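Local coordinates for protein L-tyrosine isonitrile synthase (Pseudomonas aeruginosa, PDB 3E59) that makes the isonitrile group of paerucumarin on L-tyrosine, taking the new carbon atom from C2 of ribulose 5-phosphate, at residues A[14-19]-A[45-50]; A[25-30]-A[275-280]; A[183-188]-A[233-238]. One frame throughout, in Å; residues are numbered along the deposited sequence.

Contact 1: residues A[14-19]-A[45-50]; sequences RVLKEL and VQLPRI
L16 and L47 carry one half of an apolar contact between two helices, their side chains crossing at about a right angle. L16 CD2 lies 3.8 Å from L47 CD2. The same L47 methyl also touches L16 CB, so one branch of L47 sits beside both the root and the end of L16. The other methyl of L16 turns to the root of Q46, with L16 CD1 4.0 Å from Q46 CB.

I50 carries the other half. It slides past V15 in the opposite direction and spreads both ends of its side chain over it: I50 CG2 is 3.9 Å from V15 CB, while I50 CD1 is 4.0 Å from V15 CG1. With CG2 anti to the backbone N (chi1 -65°), that methyl is set beside V15 CB, and the extended chi2 of 163° carries CD1 on to V15 CG1. I50 CD1 continues to L16 CB at 4.2 Å, with L19 CD1 more loosely beside it.

The segment axes approach to 10.1 Å at 127° between their directions. Helix 35-55 precedes strand 60-64, the central strand of a parallel sheet in Rossmann-like 3-2-1-4-5 order, and I50, Q46 and R49 also rest on I252 of the adjacent strand 252-255. V15 also touches I100 and F103 of helix 84-103, which places helix 11-20 against two helices.

Polar groups do not bridge the two segments. Q46 bends at chi2 and leads its amide away, where NE2 bonds to the carbonyl of L264; R49 NH2 bonds to the carbonyls of P249 and A251.

Contact 2: residues A[25-30]-A[275-280]; sequences RYPEHR and DDWLTP
R25 and D276 are the nearest backbone pair, CA atoms 6.5 Å apart, where the loop leading into the weakly bonded helix 27-30 meets a type I turn from D275 to L278. D275 OD1 also accepts from the backbone N of W277, an Asx turn.

R30 and D276 reach toward each other tip to tip in a side-on salt bridge. R30 NE bonds to D276 OD2 at 2.8 Å and R30 NH2 to D276 OD1 at 2.7 Å, both on the syn side. The guanidinium and carboxylate planes lie only 12° apart, a two-point grip that fixes the rotation of the carboxylate. The backbone N of R25 adds a longer bond to D276 OD1 at 3.3 Å, arriving 69° out of the carboxylate plane. H269 NE2 is a further donor to OD1.

W277 supplies the apolar side. P27 CD lies 3.8 Å from W277 NE1, the two side chains crossing at about a right angle, and Y26 CE1 approaches W277 CZ2 obliquely at 3.9 Å. A water links the segments here: it accepts from W277 NE1 at 2.8 Å and donates to E28 OE1 at 2.7 Å.

R24 NH1 ties down the turn through the carbonyls of D276 and L278, and R25 NE forms a salt bridge with E38 of helix 35-55. Beyond, W277 rests on A201 and R204, and Y26 on E194 and L197, all of helix 193-210; P280, in the loop that runs on to strand 284-287, touches A85 and S89 of helix 84-103.

Contact 3: residues A[183-188]-A[233-238]; sequences ESIRET and VIQRSW
I185 pushes into helix 219-247 with CG1, CG2 and CD1, which between them meet I234, Q235 and W238. CG1 is anti to the carbonyl carbon and CG2 anti to the backbone N, which turns CG2 to I234 and CG1 to Q235: I185 CG2 meets I234 CG2 at 3.8 Å, whereas I185 CG1 lies 3.8 Å from Q235 CB. A bent chi2 of -67° then places CD1, which comes to 3.5 Å from W238 CE3 as the two side chains slide past each other in opposite directions. The approach to the indole is oblique.

In W238, chi2 of -5° nearly eclipses CD1 with CA, so the ring plane almost holds the CA-CB bond. One face is covered from its own helix by I234 CG2, 3.4 Å above the plane and over its centre, a CH-pi contact one turn back. I234 CG2 thus touches both the indole face and I185 CG2.

Segments 183-188 and 233-238 cross at 91°, their axes 10.0 Å apart at closest, and this nearly perpendicular packing confines the contact to a small patch. It belongs to the helical part of the isocyanide synthase chain, where helix 193-210 covers I234 through L198 and I202.

T188 meets the outer end of W238 tip to tip, T188 CG2 lying 3.6 Å from W238 CH2. T188 CG2 is anti to the backbone N, and T188 OG1 turns back to S184 O at 2.9 Å, joining the helical N-H bond there from the opposite face of the carbonyl. Q235 runs out extended, its NE2 bonding to the carbonyl of E180. A phosphate ion, probably from the crystallisation liquor, lies about 4 Å from the W238 side chain.

In the fold
Contact 1 is buried, whereas contacts 2 and 3 are partly buried, with exposed residues at their margins. Contacts 1 and 3 both pack helix on helix through aliphatic carbons without a hydrogen bond across, contact 3 adding an indole; their centres are about 28 Å apart. Contact 2 joins a loop and weak helix to a turn by salt bridge, backbone bond, water and a small apolar patch. Helix 27-30 follows helix 11-20 and precedes helix 35-55, so contacts 1 and 2 use successive N-terminal elements, contact 2 joining its own to loop 275-280. Helix 193-210 connects contacts 2 and 3, touching Y26 and W277 in one and I234 in the other; their nearest atoms are about 7 Å apart.

Contact 1: residues A[14-19]-A[45-50]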
loop_
_atom_site.group_PDB
_atom_site.type_symbol
_atom_site.label_atom_id
_atom_site.label_comp_id
_atom_site.label_asym_id
_atom_site.label_seq_id
_atom_site.Cartn_x
_atom_site.Cartn_y
_atom_site.Cartn_z
ATOM N N ARG A 14 0.771 20.080 -13.019
ATOM C CA ARG A 14 -0.254 19.271 -13.685
ATOM C C ARG A 14 -0.126 17.805 -13.257
ATOM O O ARG A 14 -1.126 17.127 -13.044
ATOM C CB ARG A 14 -0.146 19.389 -15.209
ATOM C CG ARG A 14 -0.607 20.728 -15.785
ATOM C CD ARG A 14 -0.536 20.728 -17.316
ATOM N NE ARG A 14 -1.477 19.775 -17.912
ATOM C CZ ARG A 14 -1.590 19.534 -19.218
ATOM N NH1 ARG A 14 -0.816 20.167 -20.097
ATOM N NH2 ARG A 14 -2.480 18.647 -19.649
ATOM N N VAL A 15 1.112 17.326 -13.126
ATOM C CA VAL A 15 1.360 15.980 -12.596
ATOM C C VAL A 15 0.752 15.891 -11.203
ATOM O O VAL A 15 -0.018 14.972 -10.910
ATOM C CB VAL A 15 2.877 15.618 -12.575
ATOM C CG1 VAL A 15 3.113 14.241 -11.930
ATOM C CG2 VAL A 15 3.455 15.640 -13.991
ATOM N N LEU A 16 1.071 16.874 -10.364
ATOM C CA LEU A 16 0.651 16.856 -8.966
ATOM C C LEU A 16 -0.869 16.909 -8.854
ATOM O O LEU A 16 -1.461 16.179 -8.062
ATOM C CB LEU A 16 1.308 18.007 -8.176
ATOM C CG LEU A 16 0.987 18.070 -6.672
ATOM C CD1 LEU A 16 1.409 16.796 -5.924
ATOM C CD2 LEU A 16 1.614 19.298 -6.029
ATOM N N LYS A 17 -1.494 17.770 -9.658
ATOM C CA LYS A 17 -2.958 17.909 -9.668
ATOM C C LYS A 17 -3.626 16.577 -10.012
ATOM O O LYS A 17 -4.685 16.256 -9.480
ATOM C CB LYS A 17 -3.411 19.027 -10.620
ATOM N N GLU A 18 -2.980 15.809 -10.888
ATOM C CA GLU A 18 -3.386 14.440 -11.214
ATOM C C GLU A 18 -3.340 13.477 -10.002
ATOM O O GLU A 18 -4.239 12.650 -9.825
ATOM C CB GLU A 18 -2.516 13.906 -12.361
ATOM C CG GLU A 18 -2.908 12.546 -12.879
ATOM C CD GLU A 18 -4.258 12.555 -13.571
ATOM O OE1 GLU A 18 -4.496 13.479 -14.379
ATOM O OE2 GLU A 18 -5.075 11.642 -13.296
ATOM N N LEU A 19 -2.300 13.588 -9.180
ATOM C CA LEU A 19 -2.173 12.776 -7.962
ATOM C C LEU A 19 -3.136 13.227 -6.867
ATOM O O LEU A 19 -3.660 12.407 -6.135
ATOM C CB LEU A 19 -0.734 12.844 -7.414
ATOM C CG LEU A 19 0.422 12.552 -8.381
ATOM C CD1 LEU A 19 1.769 12.957 -7.777
ATOM C CD2 LEU A 19 0.429 11.078 -8.789
ATOM N N VAL A 45 6.768 20.319 -1.059
ATOM C CA VAL A 45 7.562 19.091 -0.987
ATOM C C VAL A 45 7.663 18.383 -2.346
ATOM O O VAL A 45 8.752 18.028 -2.786
ATOM C CB VAL A 45 7.016 18.119 0.097
ATOM C CG1 VAL A 45 7.822 16.822 0.132
ATOM C CG2 VAL A 45 7.025 18.785 1.460
ATOM N N GLN A 46 6.532 18.204 -3.015
ATOM C CA GLN A 46 6.463 17.295 -4.155
ATOM C C GLN A 46 6.896 17.915 -5.467
ATOM O O GLN A 46 7.502 17.229 -6.291
ATOM C CB GLN A 46 5.057 16.694 -4.292
ATOM C CG GLN A 46 4.583 15.895 -3.056
ATOM C CD GLN A 46 5.442 14.657 -2.745
ATOM O OE1 GLN A 46 6.170 14.148 -3.604
ATOM N NE2 GLN A 46 5.339 14.166 -1.506
ATOM N N LEU A 47 6.580 19.195 -5.659
ATOM C CA LEU A 47 6.809 19.876 -6.947
ATOM C C LEU A 47 8.260 19.917 -7.466
ATOM O O LEU A 47 8.498 19.621 -8.636
ATOM C CB LEU A 47 6.169 21.282 -6.998
ATOM C CG LEU A 47 4.665 21.359 -7.319
ATOM C CD1 LEU A 47 4.237 22.769 -7.693
ATOM C CD2 LEU A 47 4.300 20.403 -8.448
ATOM N N PRO A 48 9.234 20.289 -6.611
ATOM C CA PRO A 48 10.603 20.223 -7.147
ATOM C C PRO A 48 11.068 18.786 -7.413
ATOM O O PRO A 48 11.918 18.582 -8.274
ATOM C CB PRO A 48 11.454 20.888 -6.065
ATOM C CG PRO A 48 10.641 20.873 -4.837
ATOM C CD PRO A 48 9.195 20.767 -5.216
ATOM N N ARG A 49 10.497 17.806 -6.699
ATOM C CA ARG A 49 10.849 16.387 -6.879
ATOM C C ARG A 49 10.379 15.858 -8.244
ATOM O O ARG A 49 11.131 15.166 -8.942
ATOM C CB ARG A 49 10.298 15.518 -5.732
ATOM C CG ARG A 49 10.945 15.773 -4.374
ATOM C CD ARG A 49 10.413 14.820 -3.292
ATOM N NE ARG A 49 10.830 13.429 -3.501
ATOM C CZ ARG A 49 12.070 12.972 -3.315
ATOM N NH1 ARG A 49 13.043 13.783 -2.914
ATOM N NH2 ARG A 49 12.341 11.697 -3.536
ATOM N N ILE A 50 9.138 16.192 -8.607
ATOM C CA ILE A 50 8.579 15.875 -9.922
ATOM C C ILE A 50 9.340 16.651 -10.991
ATOM O O ILE A 50 9.698 16.099 -12.033
ATOM C CB ILE A 50 7.067 16.233 -10.012
ATOM C CG1 ILE A 50 6.238 15.367 -9.055
ATOM C CG2 ILE A 50 6.555 16.113 -11.455
ATOM C CD1 ILE A 50 4.861 15.914 -8.775
#

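Contact 2: residues A[25-30]-A[275-280]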
loop_
_atom_site.group_PDB
_atom_site.type_symbol
_atom_site.label_atom_id
_atom_site.label_comp_id
_atom_site.label_asym_id
_atom_site.label_seq_id
_atom_site.Cartn_x
_atom_site.Cartn_y
_atom_site.Cartn_z
ATOM N N ARG A 25 -6.383 10.942 2.743
ATOM C CA ARG A 25 -6.312 11.889 3.856
ATOM C C ARG A 25 -6.622 11.118 5.127
ATOM O O ARG A 25 -7.274 10.076 5.054
ATOM C CB ARG A 25 -7.346 13.004 3.684
ATOM C CG ARG A 25 -7.189 13.856 2.426
ATOM C CD ARG A 25 -8.156 15.029 2.454
ATOM N NE ARG A 25 -7.845 15.967 3.535
ATOM C CZ ARG A 25 -8.703 16.838 4.065
ATOM N NH1 ARG A 25 -9.958 16.912 3.631
ATOM N NH2 ARG A 25 -8.301 17.639 5.042
ATOM N N TYR A 26 -6.151 11.604 6.280
ATOM C CA TYR A 26 -6.562 11.041 7.567
ATOM C C TYR A 26 -8.057 11.279 7.737
ATOM O O TYR A 26 -8.501 12.414 7.595
ATOM C CB TYR A 26 -5.765 11.660 8.730
ATOM C CG TYR A 26 -4.293 11.307 8.699
ATOM C CD1 TYR A 26 -3.834 10.082 9.198
ATOM C CD2 TYR A 26 -3.361 12.183 8.137
ATOM C CE1 TYR A 26 -2.481 9.758 9.165
ATOM C CE2 TYR A 26 -2.004 11.866 8.095
ATOM C CZ TYR A 26 -1.577 10.658 8.604
ATOM O OH TYR A 26 -0.253 10.340 8.558
ATOM N N PRO A 27 -8.846 10.210 8.008
ATOM C CA PRO A 27 -10.302 10.377 8.213
ATOM C C PRO A 27 -10.595 11.478 9.234
ATOM O O PRO A 27 -11.564 12.221 9.079
ATOM C CB PRO A 27 -10.746 9.012 8.766
ATOM C CG PRO A 27 -9.736 8.045 8.212
ATOM C CD PRO A 27 -8.430 8.799 8.144
ATOM N N GLU A 28 -9.743 11.582 10.254
ATOM C CA GLU A 28 -9.879 12.594 11.307
ATOM C C GLU A 28 -9.755 14.048 10.812
ATOM O O GLU A 28 -10.198 14.975 11.492
ATOM C CB GLU A 28 -8.873 12.319 12.439
ATOM C CG GLU A 28 -9.160 11.018 13.222
ATOM C CD GLU A 28 -8.645 9.744 12.544
ATOM O OE1 GLU A 28 -8.022 9.823 11.450
ATOM O OE2 GLU A 28 -8.841 8.651 13.127
ATOM N N HIS A 29 -9.169 14.240 9.630
ATOM C CA HIS A 29 -8.975 15.587 9.067
ATOM C C HIS A 29 -10.041 16.001 8.052
ATOM O O HIS A 29 -10.124 17.172 7.696
ATOM C CB HIS A 29 -7.587 15.730 8.422
ATOM C CG HIS A 29 -6.444 15.512 9.364
ATOM N ND1 HIS A 29 -5.153 15.321 8.927
ATOM C CD2 HIS A 29 -6.395 15.448 10.718
ATOM C CE1 HIS A 29 -4.353 15.162 9.967
ATOM N NE2 HIS A 29 -5.083 15.226 11.066
ATOM N N ARG A 30 -10.851 15.050 7.588
ATOM C CA ARG A 30 -11.807 15.313 6.505
ATOM C C ARG A 30 -12.931 16.294 6.869
ATOM O O ARG A 30 -13.272 17.169 6.066
ATOM C CB ARG A 30 -12.394 14.002 5.962
ATOM C CG ARG A 30 -11.377 13.113 5.235
ATOM C CD ARG A 30 -12.055 12.052 4.362
ATOM N NE ARG A 30 -11.103 11.400 3.458
ATOM C CZ ARG A 30 -10.794 11.827 2.232
ATOM N NH1 ARG A 30 -11.363 12.913 1.731
ATOM N NH2 ARG A 30 -9.913 11.155 1.497
ATOM N N ASP A 275 -13.098 4.214 3.368
ATOM C CA ASP A 275 -12.045 4.100 4.363
ATOM C C ASP A 275 -10.695 4.391 3.728
ATOM O O ASP A 275 -10.232 3.631 2.872
ATOM C CB ASP A 275 -12.064 2.704 4.989
ATOM C CG ASP A 275 -10.984 2.501 6.046
ATOM O OD1 ASP A 275 -10.220 3.447 6.378
ATOM O OD2 ASP A 275 -10.886 1.360 6.544
ATOM N N ASP A 276 -10.065 5.487 4.162
ATOM C CA ASP A 276 -8.740 5.891 3.647
ATOM C C ASP A 276 -7.609 4.925 3.992
ATOM O O ASP A 276 -6.559 4.964 3.350
ATOM C CB ASP A 276 -8.358 7.299 4.137
ATOM C CG ASP A 276 -9.171 8.391 3.472
ATOM O OD1 ASP A 276 -8.823 8.818 2.341
ATOM O OD2 ASP A 276 -10.159 8.828 4.098
ATOM N N TRP A 277 -7.805 4.096 5.020
ATOM C CA TRP A 277 -6.836 3.058 5.389
ATOM C C TRP A 277 -7.021 1.717 4.642
ATOM O O TRP A 277 -6.167 0.822 4.738
ATOM C CB TRP A 277 -6.868 2.810 6.915
ATOM C CG TRP A 277 -6.306 3.960 7.702
ATOM C CD1 TRP A 277 -7.008 4.965 8.308
ATOM C CD2 TRP A 277 -4.918 4.236 7.945
ATOM N NE1 TRP A 277 -6.145 5.841 8.919
ATOM C CE2 TRP A 277 -4.855 5.418 8.715
ATOM C CE3 TRP A 277 -3.725 3.590 7.604
ATOM C CZ2 TRP A 277 -3.638 5.982 9.138
ATOM C CZ3 TRP A 277 -2.506 4.148 8.040
ATOM C CH2 TRP A 277 -2.481 5.333 8.793
ATOM N N LEU A 278 -8.130 1.569 3.923
ATOM C CA LEU A 278 -8.462 0.278 3.326
ATOM C C LEU A 278 -7.689 0.060 2.035
ATOM O O LEU A 278 -7.615 0.954 1.193
ATOM C CB LEU A 278 -9.972 0.152 3.066
ATOM C CG LEU A 278 -10.497 -1.233 2.638
ATOM C CD1 LEU A 278 -10.118 -2.324 3.652
ATOM C CD2 LEU A 278 -12.018 -1.189 2.456
ATOM N N THR A 279 -7.130 -1.140 1.901
ATOM C CA THR A 279 -6.393 -1.548 0.720
ATOM C C THR A 279 -6.969 -2.877 0.171
ATOM O O THR A 279 -7.601 -3.627 0.918
ATOM C CB THR A 279 -4.905 -1.691 1.026
ATOM O OG1 THR A 279 -4.731 -2.697 2.022
ATOM C CG2 THR A 279 -4.305 -0.347 1.528
ATOM N N PRO A 280 -6.786 -3.142 -1.142
ATOM C CA PRO A 280 -7.372 -4.331 -1.794
ATOM C C PRO A 280 -6.982 -5.699 -1.214
ATOM O O PRO A 280 -7.751 -6.646 -1.344
ATOM C CB PRO A 280 -6.925 -4.202 -3.251
ATOM C CG PRO A 280 -5.823 -3.200 -3.269
ATOM C CD PRO A 280 -6.064 -2.287 -2.110
HETATM O O HOH W 1 -6.306 7.799 10.945
#

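Contact 3: residues A[183-188]-A[233-238]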
loop_
_atom_site.group_PDB
_atom_site.type_symbol
_atom_site.label_atom_id
_atom_site.label_comp_id
_atom_site.label_asym_id
_atom_site.label_seq_id
_atom_site.Cartn_x
_atom_site.Cartn_y
_atom_site.Cartn_z
ATOM N N GLU A 183 12.525 0.723 20.555
ATOM C CA GLU A 183 12.464 1.881 21.454
ATOM C C GLU A 183 12.422 3.196 20.670
ATOM O O GLU A 183 11.685 4.116 21.012
ATOM C CB GLU A 183 13.658 1.886 22.425
ATOM C CG GLU A 183 13.792 0.640 23.303
ATOM C CD GLU A 183 14.224 -0.612 22.526
ATOM O OE1 GLU A 183 15.092 -0.509 21.624
ATOM O OE2 GLU A 183 13.688 -1.706 22.827
ATOM N N SER A 184 13.212 3.283 19.611
ATOM C CA SER A 184 13.197 4.483 18.777
ATOM C C SER A 184 11.966 4.565 17.844
ATOM O O SER A 184 11.497 5.656 17.540
ATOM C CB SER A 184 14.508 4.617 17.995
ATOM O OG SER A 184 14.232 4.996 16.660
ATOM N N ILE A 185 11.457 3.431 17.377
ATOM C CA ILE A 185 10.211 3.439 16.580
ATOM C C ILE A 185 9.092 4.039 17.427
ATOM O O ILE A 185 8.361 4.925 16.984
ATOM C CB ILE A 185 9.810 2.022 16.092
ATOM C CG1 ILE A 185 10.885 1.456 15.149
ATOM C CG2 ILE A 185 8.413 2.028 15.426
ATOM C CD1 ILE A 185 11.026 2.193 13.819
ATOM N N ARG A 186 8.998 3.568 18.666
ATOM C CA ARG A 186 8.015 4.054 19.618
ATOM C C ARG A 186 8.137 5.558 19.894
ATOM O O ARG A 186 7.136 6.260 19.906
ATOM C CB ARG A 186 8.110 3.258 20.922
ATOM C CG ARG A 186 7.161 3.759 22.011
ATOM C CD ARG A 186 7.092 2.796 23.179
ATOM N NE ARG A 186 6.703 3.514 24.392
ATOM C CZ ARG A 186 5.450 3.818 24.700
ATOM N NH1 ARG A 186 4.457 3.452 23.892
ATOM N NH2 ARG A 186 5.196 4.480 25.811
ATOM N N GLU A 187 9.358 6.044 20.128
ATOM C CA GLU A 187 9.590 7.473 20.403
ATOM C C GLU A 187 9.105 8.362 19.246
ATOM O O GLU A 187 8.463 9.399 19.473
ATOM C CB GLU A 187 11.069 7.744 20.755
ATOM C CG GLU A 187 11.415 9.232 20.955
ATOM C CD GLU A 187 12.733 9.469 21.703
ATOM O OE1 GLU A 187 13.583 8.540 21.781
ATOM O OE2 GLU A 187 12.919 10.603 22.215
ATOM N N THR A 188 9.406 7.937 18.018
ATOM C CA THR A 188 8.936 8.597 16.796
ATOM C C THR A 188 7.397 8.613 16.669
ATOM O O THR A 188 6.810 9.657 16.394
ATOM C CB THR A 188 9.569 7.945 15.526
ATOM O OG1 THR A 188 10.992 7.871 15.685
ATOM C CG2 THR A 188 9.253 8.739 14.259
ATOM N N VAL A 233 5.840 -4.173 12.835
ATOM C CA VAL A 233 5.385 -3.931 11.456
ATOM C C VAL A 233 5.812 -2.556 10.932
ATOM O O VAL A 233 6.333 -2.442 9.819
ATOM C CB VAL A 233 3.843 -4.128 11.329
ATOM C CG1 VAL A 233 3.330 -3.749 9.932
ATOM C CG2 VAL A 233 3.473 -5.555 11.641
ATOM N N ILE A 234 5.596 -1.518 11.739
ATOM C CA ILE A 234 6.065 -0.166 11.432
ATOM C C ILE A 234 7.588 -0.160 11.255
ATOM O O ILE A 234 8.108 0.441 10.302
ATOM C CB ILE A 234 5.656 0.837 12.553
ATOM C CG1 ILE A 234 4.129 0.886 12.749
ATOM C CG2 ILE A 234 6.208 2.215 12.300
ATOM C CD1 ILE A 234 3.364 1.207 11.502
ATOM N N GLN A 235 8.302 -0.836 12.165
ATOM C CA GLN A 235 9.772 -0.925 12.089
ATOM C C GLN A 235 10.201 -1.482 10.730
ATOM O O GLN A 235 11.054 -0.900 10.068
ATOM C CB GLN A 235 10.350 -1.798 13.218
ATOM C CG GLN A 235 11.878 -1.888 13.216
ATOM C CD GLN A 235 12.391 -3.063 14.017
ATOM O OE1 GLN A 235 11.883 -4.180 13.899
ATOM N NE2 GLN A 235 13.417 -2.821 14.836
ATOM N N ARG A 236 9.604 -2.600 10.323
ATOM C CA ARG A 236 9.877 -3.201 9.012
ATOM C C ARG A 236 9.485 -2.312 7.836
ATOM O O ARG A 236 10.263 -2.168 6.883
ATOM C CB ARG A 236 9.198 -4.568 8.865
ATOM C CG ARG A 236 9.602 -5.600 9.902
ATOM C CD ARG A 236 11.102 -5.885 9.911
ATOM N NE ARG A 236 11.451 -6.632 11.115
ATOM C CZ ARG A 236 11.316 -7.947 11.252
ATOM N NH1 ARG A 236 10.856 -8.695 10.249
ATOM N NH2 ARG A 236 11.643 -8.512 12.406
ATOM N N SER A 237 8.287 -1.731 7.887
ATOM C CA SER A 237 7.825 -0.835 6.817
ATOM C C SER A 237 8.742 0.356 6.670
ATOM O O SER A 237 9.049 0.765 5.551
ATOM C CB SER A 237 6.402 -0.328 7.075
ATOM O OG SER A 237 5.511 -1.412 7.244
ATOM N N TRP A 238 9.169 0.926 7.801
ATOM C CA TRP A 238 10.073 2.068 7.761
ATOM C C TRP A 238 11.483 1.683 7.299
ATOM O O TRP A 238 12.110 2.432 6.550
ATOM C CB TRP A 238 10.116 2.816 9.097
ATOM C CG TRP A 238 8.862 3.612 9.454
ATOM C CD1 TRP A 238 7.731 3.808 8.679
ATOM C CD2 TRP A 238 8.640 4.340 10.670
ATOM N NE1 TRP A 238 6.826 4.596 9.354
ATOM C CE2 TRP A 238 7.360 4.945 10.573
ATOM C CE3 TRP A 238 9.403 4.548 11.837
ATOM C CZ2 TRP A 238 6.820 5.739 11.611
ATOM C CZ3 TRP A 238 8.859 5.339 12.871
ATOM C CH2 TRP A 238 7.580 5.919 12.742
#